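Local atomic coordinates of homoserine dehydrogenase (Staphylococcus aureus M1064, PDB entry 4PG7), a protein that catalyses the NAD(P)-dependent interconversion of aspartate semialdehyde and homoserine, a hydride-transfer step of the aspartic acid pathway. Residues V379-V384 against E428-H433; A408-Q413 against E436-Y441. All coordinates share one frame; numbering follows the deposited sequence.

Contact 1: V379-V384 against E428-H433; sequences VVVNHV and ELITKH
Ile430 packs on Val379 and Val381 in the core of the ACT domain, whose beta-alpha-beta-beta-alpha-beta topology lays two helices over one antiparallel sheet. Two methyl-methyl approaches make the contact, and both branches of the isoleucine take part. Val379 CG1 lies 4.1 Å from Ile430 CD1, and Val381 CG1 lies 4.1 Å from Ile430 CG2. With 96 Å² of surface buried the junction is small, and the four methyl groups that touch make it apolar. Its two halves differ in how the side chains pass: Val379 and Ile430 run by each other in opposite senses, whereas Val381 meets the isoleucine nearly at right angles.

The torsions of Ile430 explain how its two branches reach across. CG2 stands trans to the backbone nitrogen while CG1 leads the chain on, with chi2 near trans (165°), to carry CD1 toward Val379. The two valines are two positions apart on strand 375-382 and point the same way, so one residue of the helix can bridge them; Val381 and Ile430 have the closest CA atoms, 8.9 Å apart.

Around this trio, Leu395 and Ile398 of helix 388-398 also touch Ile430, as does Val437 of strand 436-444, while Phe391 touches Val381. Backbone hydrogen bonds to Ala417 and Tyr415 fix Val379 and Val381, respectively, within the sheet.

Ile430 sits close to the C-terminal end of helix 427-432. Lys432 N donates to Glu428 O at 2.9 Å, and His433 N to Leu429 O at 3.2 Å, after which His433 is the first residue to depart from helical backbone angles. Its imidazole folds back beside the helix, where Leu429 CD1 meets the ring edge in its plane, 3.9 Å from His433 CD2.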
ATOM      1  N   VAL A 379     -24.117  -3.994  19.850  1.00 24.35           N
ATOM      2  CA  VAL A 379     -24.692  -4.929  20.801  1.00 24.40           C
ATOM      3  C   VAL A 379     -26.097  -5.299  20.333  1.00 25.59           C
ATOM      4  O   VAL A 379     -26.916  -4.416  20.113  1.00 27.28           O
ATOM      5  CB  VAL A 379     -24.811  -4.299  22.203  1.00 25.20           C
ATOM      6  CG1 VAL A 379     -25.374  -5.327  23.178  1.00 26.09           C
ATOM      7  CG2 VAL A 379     -23.463  -3.797  22.697  1.00 25.83           C
ATOM      8  N   VAL A 380     -26.371  -6.595  20.200  1.00 25.30           N
ATOM      9  CA  VAL A 380     -27.695  -7.096  19.819  1.00 25.87           C
ATOM     10  C   VAL A 380     -28.355  -7.776  21.010  1.00 25.52           C
ATOM     11  O   VAL A 380     -27.749  -8.665  21.627  1.00 25.98           O
ATOM     12  CB  VAL A 380     -27.584  -8.132  18.704  1.00 27.16           C
ATOM     13  CG1 VAL A 380     -28.966  -8.605  18.281  1.00 28.48           C
ATOM     14  CG2 VAL A 380     -26.848  -7.540  17.515  1.00 27.87           C
ATOM     15  N   VAL A 381     -29.550  -7.317  21.352  1.00 26.16           N
ATOM     16  CA  VAL A 381     -30.316  -7.851  22.473  1.00 28.61           C
ATOM     17  C   VAL A 381     -31.631  -8.428  21.945  1.00 30.48           C
ATOM     18  O   VAL A 381     -32.286  -7.808  21.093  1.00 30.18           O
ATOM     19  CB  VAL A 381     -30.610  -6.797  23.565  1.00 29.21           C
ATOM     20  CG1 VAL A 381     -29.306  -6.269  24.143  1.00 28.36           C
ATOM     21  CG2 VAL A 381     -31.424  -5.645  23.006  1.00 31.66           C
ATOM     22  N   ASN A 382     -32.012  -9.593  22.461  1.00 30.69           N
ATOM     23  CA  ASN A 382     -33.272 -10.240  22.088  1.00 33.11           C
ATOM     24  C   ASN A 382     -34.255 -10.333  23.261  1.00 33.08           C
ATOM     25  O   ASN A 382     -33.894 -10.073  24.403  1.00 31.77           O
ATOM     26  CB  ASN A 382     -33.065 -11.676  21.596  1.00 35.03           C
ATOM     27  CG  ASN A 382     -31.898 -11.851  20.658  1.00 36.59           C
ATOM     28  OD1 ASN A 382     -31.055 -12.737  20.843  1.00 41.45           O
ATOM     29  ND2 ASN A 382     -31.882 -11.077  19.605  1.00 37.74           N
ATOM     30  N   HIS A 383     -35.489 -10.733  22.956  1.00 33.84           N
ATOM     31  CA  HIS A 383     -36.564 -10.917  23.955  1.00 36.18           C
ATOM     32  C   HIS A 383     -36.803  -9.646  24.745  1.00 38.08           C
ATOM     33  O   HIS A 383     -37.064  -9.699  25.933  1.00 38.07           O
ATOM     34  CB  HIS A 383     -36.232 -12.099  24.884  1.00 38.12           C
ATOM     35  CG  HIS A 383     -35.738 -13.304  24.150  1.00 38.13           C
ATOM     36  ND1 HIS A 383     -36.565 -14.081  23.370  1.00 40.62           N
ATOM     37  CD2 HIS A 383     -34.503 -13.846  24.040  1.00 37.61           C
ATOM     38  CE1 HIS A 383     -35.864 -15.052  22.815  1.00 39.72           C
ATOM     39  NE2 HIS A 383     -34.610 -14.933  23.205  1.00 39.19           N
ATOM     40  N   VAL A 384     -36.681  -8.493  24.087  1.00 38.14           N
ATOM     41  CA  VAL A 384     -36.856  -7.233  24.766  1.00 40.68           C
ATOM     42  C   VAL A 384     -38.322  -6.837  24.674  1.00 43.88           C
ATOM     43  O   VAL A 384     -38.865  -6.717  23.582  1.00 40.03           O
ATOM     44  CB  VAL A 384     -36.004  -6.115  24.142  1.00 41.99           C
ATOM     45  CG1 VAL A 384     -36.159  -4.831  24.953  1.00 43.43           C
ATOM     46  CG2 VAL A 384     -34.541  -6.550  24.062  1.00 41.64           C
ATOM     47  N   GLU A 428     -21.527  -7.579  29.948  1.00 32.26           N
ATOM     48  CA  GLU A 428     -21.851  -8.099  31.283  1.00 35.47           C
ATOM     49  C   GLU A 428     -22.822  -7.192  31.990  1.00 33.81           C
ATOM     50  O   GLU A 428     -23.762  -7.635  32.628  1.00 33.27           O
ATOM     51  CB  GLU A 428     -20.585  -8.204  32.130  1.00 41.31           C
ATOM     52  CG  GLU A 428     -19.658  -9.339  31.700  1.00 46.55           C
ATOM     53  CD  GLU A 428     -18.686  -9.748  32.794  1.00 55.70           C
ATOM     54  OE1 GLU A 428     -17.887 -10.675  32.524  1.00 63.95           O
ATOM     55  OE2 GLU A 428     -18.704  -9.158  33.913  1.00 59.30           O
ATOM     56  N   LEU A 429     -22.574  -5.902  31.861  1.00 31.11           N
ATOM     57  CA  LEU A 429     -23.412  -4.915  32.456  1.00 31.53           C
ATOM     58  C   LEU A 429     -24.867  -5.015  31.945  1.00 28.67           C
ATOM     59  O   LEU A 429     -25.826  -5.017  32.722  1.00 27.58           O
ATOM     60  CB  LEU A 429     -22.818  -3.536  32.154  1.00 32.09           C
ATOM     61  CG  LEU A 429     -23.678  -2.352  32.531  1.00 33.54           C
ATOM     62  CD1 LEU A 429     -23.812  -2.264  34.046  1.00 34.96           C
ATOM     63  CD2 LEU A 429     -23.034  -1.088  31.978  1.00 35.46           C
ATOM     64  N   ILE A 430     -25.010  -5.094  30.635  1.00 27.08           N
ATOM     65  CA  ILE A 430     -26.334  -5.194  30.010  1.00 26.85           C
ATOM     66  C   ILE A 430     -27.020  -6.497  30.451  1.00 27.12           C
ATOM     67  O   ILE A 430     -28.221  -6.505  30.720  1.00 26.02           O
ATOM     68  CB  ILE A 430     -26.220  -5.044  28.489  1.00 25.79           C
ATOM     69  CG1 ILE A 430     -25.851  -3.590  28.168  1.00 26.08           C
ATOM     70  CG2 ILE A 430     -27.525  -5.388  27.779  1.00 26.60           C
ATOM     71  CD1 ILE A 430     -25.348  -3.348  26.767  1.00 25.42           C
ATOM     72  N   THR A 431     -26.234  -7.562  30.551  1.00 27.43           N
ATOM     73  CA  THR A 431     -26.708  -8.871  31.022  1.00 29.55           C
ATOM     74  C   THR A 431     -27.208  -8.824  32.461  1.00 30.34           C
ATOM     75  O   THR A 431     -28.299  -9.317  32.743  1.00 30.25           O
ATOM     76  CB  THR A 431     -25.603  -9.939  30.850  1.00 30.41           C
ATOM     77  OG1 THR A 431     -25.322 -10.089  29.457  1.00 28.77           O
ATOM     78  CG2 THR A 431     -26.021 -11.285  31.419  1.00 32.10           C
ATOM     79  N   LYS A 432     -26.469  -8.168  33.362  1.00 30.68           N
ATOM     80  CA  LYS A 432     -26.924  -8.071  34.746  1.00 31.73           C
ATOM     81  C   LYS A 432     -28.162  -7.188  34.919  1.00 29.62           C
ATOM     82  O   LYS A 432     -28.862  -7.299  35.928  1.00 29.26           O
ATOM     83  CB  LYS A 432     -25.772  -7.691  35.703  1.00 36.21           C
ATOM     84  CG  LYS A 432     -25.336  -6.245  35.626  1.00 41.16           C
ATOM     85  CD  LYS A 432     -24.872  -5.638  36.961  1.00 46.78           C
ATOM     86  CE  LYS A 432     -23.499  -4.982  36.862  1.00 50.12           C
ATOM     87  NZ  LYS A 432     -23.212  -4.117  38.048  1.00 50.65           N
ATOM     88  N   HIS A 433     -28.430  -6.309  33.954  1.00 28.20           N
ATOM     89  CA  HIS A 433     -29.688  -5.549  33.912  1.00 28.82           C
ATOM     90  C   HIS A 433     -30.849  -6.275  33.214  1.00 29.88           C
ATOM     91  O   HIS A 433     -31.861  -5.671  32.887  1.00 31.02           O
ATOM     92  CB  HIS A 433     -29.459  -4.167  33.290  1.00 27.75           C
ATOM     93  CG  HIS A 433     -28.897  -3.191  34.268  1.00 28.81           C
ATOM     94  ND1 HIS A 433     -29.677  -2.565  35.205  1.00 30.41           N
ATOM     95  CD2 HIS A 433     -27.625  -2.831  34.540  1.00 30.17           C
ATOM     96  CE1 HIS A 433     -28.919  -1.815  35.982  1.00 30.82           C
ATOM     97  NE2 HIS A 433     -27.669  -1.955  35.595  1.00 31.23           N
TER

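Contact 2: A408-Q413 against E436-Y441; sequences ANYDNQ and EVDKVY. With LYS (lysine), chain K.
Behind the pocket that holds a bound lysine, Tyr410 reaches two of its residues, Asp438 and Lys439. The phenol oxygen does the touching: Tyr410 OH is 3.9 Å from Lys439 CE, with the two side chains crossing at about a right angle, and 4.3 Å from Asp438 OD2. Its ring is carried out by a CG trans to the backbone nitrogen (chi1 -177°). Asp255, from helix 253-262, ties the polar ends together, accepting a hydrogen bond from Tyr410 OH on one carboxylate oxygen and forming a salt bridge to Lys439 NZ with the other. Lys439 NZ also donates to Tyr441 OH at 3.1 Å.

Both strands belong to the ACT domain, and both are bulged here. Tyr410 and Asp411 form a classic beta bulge opposite Ser414, as Asp438 and Lys439 do opposite Val380. The second bulge is consistent with two successive residues serving the same ligand. Asp438 OD1 approaches the ligand carboxylate, 2.6 Å from its O atom. Lys439, extended beyond CG, lies against the ligand's aliphatic part, its CD 3.5 Å from the ligand CD and its NZ 3.5 Å from the ligand CB. Arg246, Gly250 and Thr252 complete the pocket, and Thr252 also touches the side chain of Tyr410.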
ATOM      1  N   ALA A 408     -31.328   0.704  17.021  1.00 30.77           N
ATOM      2  CA  ALA A 408     -32.064   0.336  15.829  1.00 31.89           C
ATOM      3  C   ALA A 408     -32.875  -0.927  16.093  1.00 33.85           C
ATOM      4  O   ALA A 408     -32.486  -1.759  16.931  1.00 31.59           O
ATOM      5  CB  ALA A 408     -31.115   0.061  14.688  1.00 31.04           C
ATOM      6  N   ASN A 409     -33.978  -1.060  15.353  1.00 32.54           N
ATOM      7  CA  ASN A 409     -34.730  -2.288  15.292  1.00 34.07           C
ATOM      8  C   ASN A 409     -33.881  -3.346  14.620  1.00 32.99           C
ATOM      9  O   ASN A 409     -33.244  -3.087  13.640  1.00 30.66           O
ATOM     10  CB  ASN A 409     -36.020  -2.108  14.488  1.00 35.89           C
ATOM     11  CG  ASN A 409     -37.029  -1.240  15.205  1.00 37.71           C
ATOM     12  OD1 ASN A 409     -37.425  -0.194  14.712  1.00 43.75           O
ATOM     13  ND2 ASN A 409     -37.439  -1.665  16.371  1.00 37.22           N
ATOM     14  N   TYR A 410     -33.873  -4.545  15.168  1.00 31.10           N
ATOM     15  CA  TYR A 410     -33.081  -5.615  14.614  1.00 32.68           C
ATOM     16  C   TYR A 410     -34.006  -6.682  14.065  1.00 35.48           C
ATOM     17  O   TYR A 410     -33.845  -7.106  12.940  1.00 39.24           O
ATOM     18  CB  TYR A 410     -32.185  -6.178  15.707  1.00 30.62           C
ATOM     19  CG  TYR A 410     -31.234  -7.268  15.307  1.00 30.37           C
ATOM     20  CD1 TYR A 410     -29.937  -6.961  14.900  1.00 31.89           C
ATOM     21  CD2 TYR A 410     -31.593  -8.610  15.394  1.00 31.55           C
ATOM     22  CE1 TYR A 410     -29.036  -7.947  14.570  1.00 30.21           C
ATOM     23  CE2 TYR A 410     -30.699  -9.609  15.066  1.00 31.70           C
ATOM     24  CZ  TYR A 410     -29.418  -9.265  14.647  1.00 32.81           C
ATOM     25  OH  TYR A 410     -28.495 -10.240  14.338  1.00 32.32           O
ATOM     26  N   ASP A 411     -34.939  -7.132  14.897  1.00 39.07           N
ATOM     27  CA  ASP A 411     -35.930  -8.137  14.541  1.00 43.51           C
ATOM     28  C   ASP A 411     -37.047  -8.017  15.588  1.00 43.99           C
ATOM     29  O   ASP A 411     -37.018  -7.106  16.419  1.00 41.68           O
ATOM     30  CB  ASP A 411     -35.287  -9.533  14.549  1.00 47.62           C
ATOM     31  CG  ASP A 411     -36.094 -10.559  13.781  1.00 54.10           C
ATOM     32  OD1 ASP A 411     -37.250 -10.265  13.403  1.00 57.54           O
ATOM     33  OD2 ASP A 411     -35.586 -11.680  13.572  1.00 60.12           O
ATOM     34  N   ASN A 412     -38.019  -8.919  15.560  1.00 47.75           N
ATOM     35  CA  ASN A 412     -39.109  -8.935  16.552  1.00 47.12           C
ATOM     36  C   ASN A 412     -38.615  -9.026  18.000  1.00 42.45           C
ATOM     37  O   ASN A 412     -37.940  -9.971  18.362  1.00 40.69           O
ATOM     38  CB  ASN A 412     -40.048 -10.108  16.268  1.00 54.39           C
ATOM     39  CG  ASN A 412     -40.735  -9.994  14.919  1.00 62.36           C
ATOM     40  OD1 ASN A 412     -41.272  -8.936  14.563  1.00 72.02           O
ATOM     41  ND2 ASN A 412     -40.739 -11.089  14.161  1.00 69.46           N
ATOM     42  N   GLN A 413     -38.954  -8.033  18.812  1.00 41.08           N
ATOM     43  CA  GLN A 413     -38.421  -7.898  20.175  1.00 42.55           C
ATOM     44  C   GLN A 413     -36.871  -7.962  20.252  1.00 41.10           C
ATOM     45  O   GLN A 413     -36.307  -8.396  21.263  1.00 40.11           O
ATOM     46  CB  GLN A 413     -39.051  -8.955  21.101  1.00 47.45           C
ATOM     47  CG  GLN A 413     -40.542  -8.755  21.330  1.00 50.79           C
ATOM     48  CD  GLN A 413     -41.136  -9.731  22.332  1.00 57.63           C
ATOM     49  OE1 GLN A 413     -42.103  -9.400  23.011  1.00 65.85           O
ATOM     50  NE2 GLN A 413     -40.556 -10.929  22.442  1.00 58.41           N
ATOM     51  N   GLU A 436     -31.050 -10.228  27.412  1.00 28.68           N
ATOM     52  CA  GLU A 436     -30.390 -11.295  26.713  1.00 30.03           C
ATOM     53  C   GLU A 436     -29.566 -10.680  25.611  1.00 27.78           C
ATOM     54  O   GLU A 436     -30.124 -10.123  24.671  1.00 27.54           O
ATOM     55  CB  GLU A 436     -31.428 -12.223  26.084  1.00 32.38           C
ATOM     56  CG  GLU A 436     -30.802 -13.421  25.383  1.00 35.60           C
ATOM     57  CD  GLU A 436     -30.008 -14.317  26.310  1.00 37.39           C
ATOM     58  OE1 GLU A 436     -30.196 -14.280  27.540  1.00 42.84           O
ATOM     59  OE2 GLU A 436     -29.199 -15.079  25.791  1.00 44.19           O
ATOM     60  N   VAL A 437     -28.254 -10.785  25.724  1.00 26.86           N
ATOM     61  CA  VAL A 437     -27.368 -10.261  24.722  1.00 28.00           C
ATOM     62  C   VAL A 437     -27.066 -11.374  23.731  1.00 29.12           C
ATOM     63  O   VAL A 437     -26.480 -12.372  24.094  1.00 29.52           O
ATOM     64  CB  VAL A 437     -26.038  -9.756  25.353  1.00 27.94           C
ATOM     65  CG1 VAL A 437     -25.062  -9.322  24.271  1.00 27.54           C
ATOM     66  CG2 VAL A 437     -26.318  -8.598  26.308  1.00 27.27           C
ATOM     67  N   ASP A 438     -27.460 -11.200  22.480  1.00 30.07           N
ATOM     68  CA  ASP A 438     -27.207 -12.210  21.462  1.00 31.39           C
ATOM     69  C   ASP A 438     -25.727 -12.201  21.148  1.00 33.19           C
ATOM     70  O   ASP A 438     -25.062 -13.220  21.226  1.00 35.85           O
ATOM     71  CB  ASP A 438     -28.001 -11.897  20.199  1.00 33.87           C
ATOM     72  CG  ASP A 438     -27.731 -12.896  19.060  1.00 36.81           C
ATOM     73  OD1 ASP A 438     -27.362 -14.051  19.318  1.00 41.36           O
ATOM     74  OD2 ASP A 438     -27.913 -12.520  17.900  1.00 38.24           O
ATOM     75  N   LYS A 439     -25.199 -11.022  20.832  1.00 30.76           N
ATOM     76  CA  LYS A 439     -23.796 -10.903  20.574  1.00 29.14           C
ATOM     77  C   LYS A 439     -23.354  -9.454  20.536  1.00 26.18           C
ATOM     78  O   LYS A 439     -24.175  -8.537  20.485  1.00 23.59           O
ATOM     79  CB  LYS A 439     -23.478 -11.542  19.242  1.00 29.64           C
ATOM     80  CG  LYS A 439     -24.169 -10.886  18.076  1.00 30.40           C
ATOM     81  CD  LYS A 439     -24.216 -11.866  16.918  1.00 32.40           C
ATOM     82  CE  LYS A 439     -24.987 -11.311  15.740  1.00 31.63           C
ATOM     83  NZ  LYS A 439     -25.113 -12.379  14.704  1.00 31.97           N
ATOM     84  N   VAL A 440     -22.045  -9.293  20.529  1.00 24.76           N
ATOM     85  CA  VAL A 440     -21.408  -7.993  20.514  1.00 25.22           C
ATOM     86  C   VAL A 440     -20.313  -8.069  19.480  1.00 25.18           C
ATOM     87  O   VAL A 440     -19.484  -8.985  19.504  1.00 26.64           O
ATOM     88  CB  VAL A 440     -20.809  -7.637  21.900  1.00 25.32           C
ATOM     89  CG1 VAL A 440     -20.067  -6.310  21.857  1.00 26.57           C
ATOM     90  CG2 VAL A 440     -21.895  -7.574  22.960  1.00 25.18           C
ATOM     91  N   TYR A 441     -20.312  -7.106  18.567  1.00 25.73           N
ATOM     92  CA  TYR A 441     -19.216  -6.944  17.617  1.00 25.85           C
ATOM     93  C   TYR A 441     -18.526  -5.607  17.899  1.00 25.54           C
ATOM     94  O   TYR A 441     -19.193  -4.631  18.234  1.00 24.60           O
ATOM     95  CB  TYR A 441     -19.728  -6.915  16.194  1.00 24.64           C
ATOM     96  CG  TYR A 441     -20.396  -8.154  15.661  1.00 24.67           C
ATOM     97  CD1 TYR A 441     -20.157  -9.408  16.189  1.00 25.94           C
ATOM     98  CD2 TYR A 441     -21.220  -8.072  14.548  1.00 25.86           C
ATOM     99  CE1 TYR A 441     -20.769 -10.536  15.662  1.00 24.89           C
ATOM    100  CE2 TYR A 441     -21.826  -9.199  14.011  1.00 25.00           C
ATOM    101  CZ  TYR A 441     -21.583 -10.422  14.556  1.00 24.44           C
ATOM    102  OH  TYR A 441     -22.178 -11.542  13.996  1.00 26.16           O
TER
HETATM  103  N   LYS K 509     -27.672 -16.254  14.372  1.00 56.65           N
HETATM  104  CA  LYS K 509     -26.642 -16.542  15.426  1.00 59.62           C
HETATM  105  C   LYS K 509     -27.087 -16.103  16.818  1.00 60.06           C
HETATM  106  O   LYS K 509     -26.248 -15.785  17.682  1.00 53.74           O
HETATM  107  CB  LYS K 509     -25.319 -15.859  15.075  1.00 54.84           C
HETATM  108  CG  LYS K 509     -24.135 -16.367  15.873  1.00 58.66           C
HETATM  109  CD  LYS K 509     -23.338 -15.242  16.513  1.00 55.09           C
HETATM  110  CE  LYS K 509     -22.265 -15.824  17.405  1.00 54.44           C
HETATM  111  NZ  LYS K 509     -21.441 -14.791  18.086  1.00 55.14           N
HETATM  112  OXT LYS K 509     -28.295 -16.080  17.102  1.00 63.48           O

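In the fold
From the N terminus, the four segments come in the order 379-384, 408-413, 428-433, 436-441. Contact 1 closes a loop from the first strand of the ACT domain to its second helix; contact 2 closes one from strand 404-411 to strand 436-444, beginning within the first and ending beyond it, so the two cross. A short connection joins their second segments, helix 427-432 to strand 436-444. The contacts, with centres about 8 Å apart, meet through the sheet: Val380 O lies 2.7 Å from Asp438 N, a probable hydrogen bond. Contact 1 ties the sheet to the helical layer, whereas contact 2 links its two strands by side chains across strands 414-422 and 375-382, beside the lysine pocket.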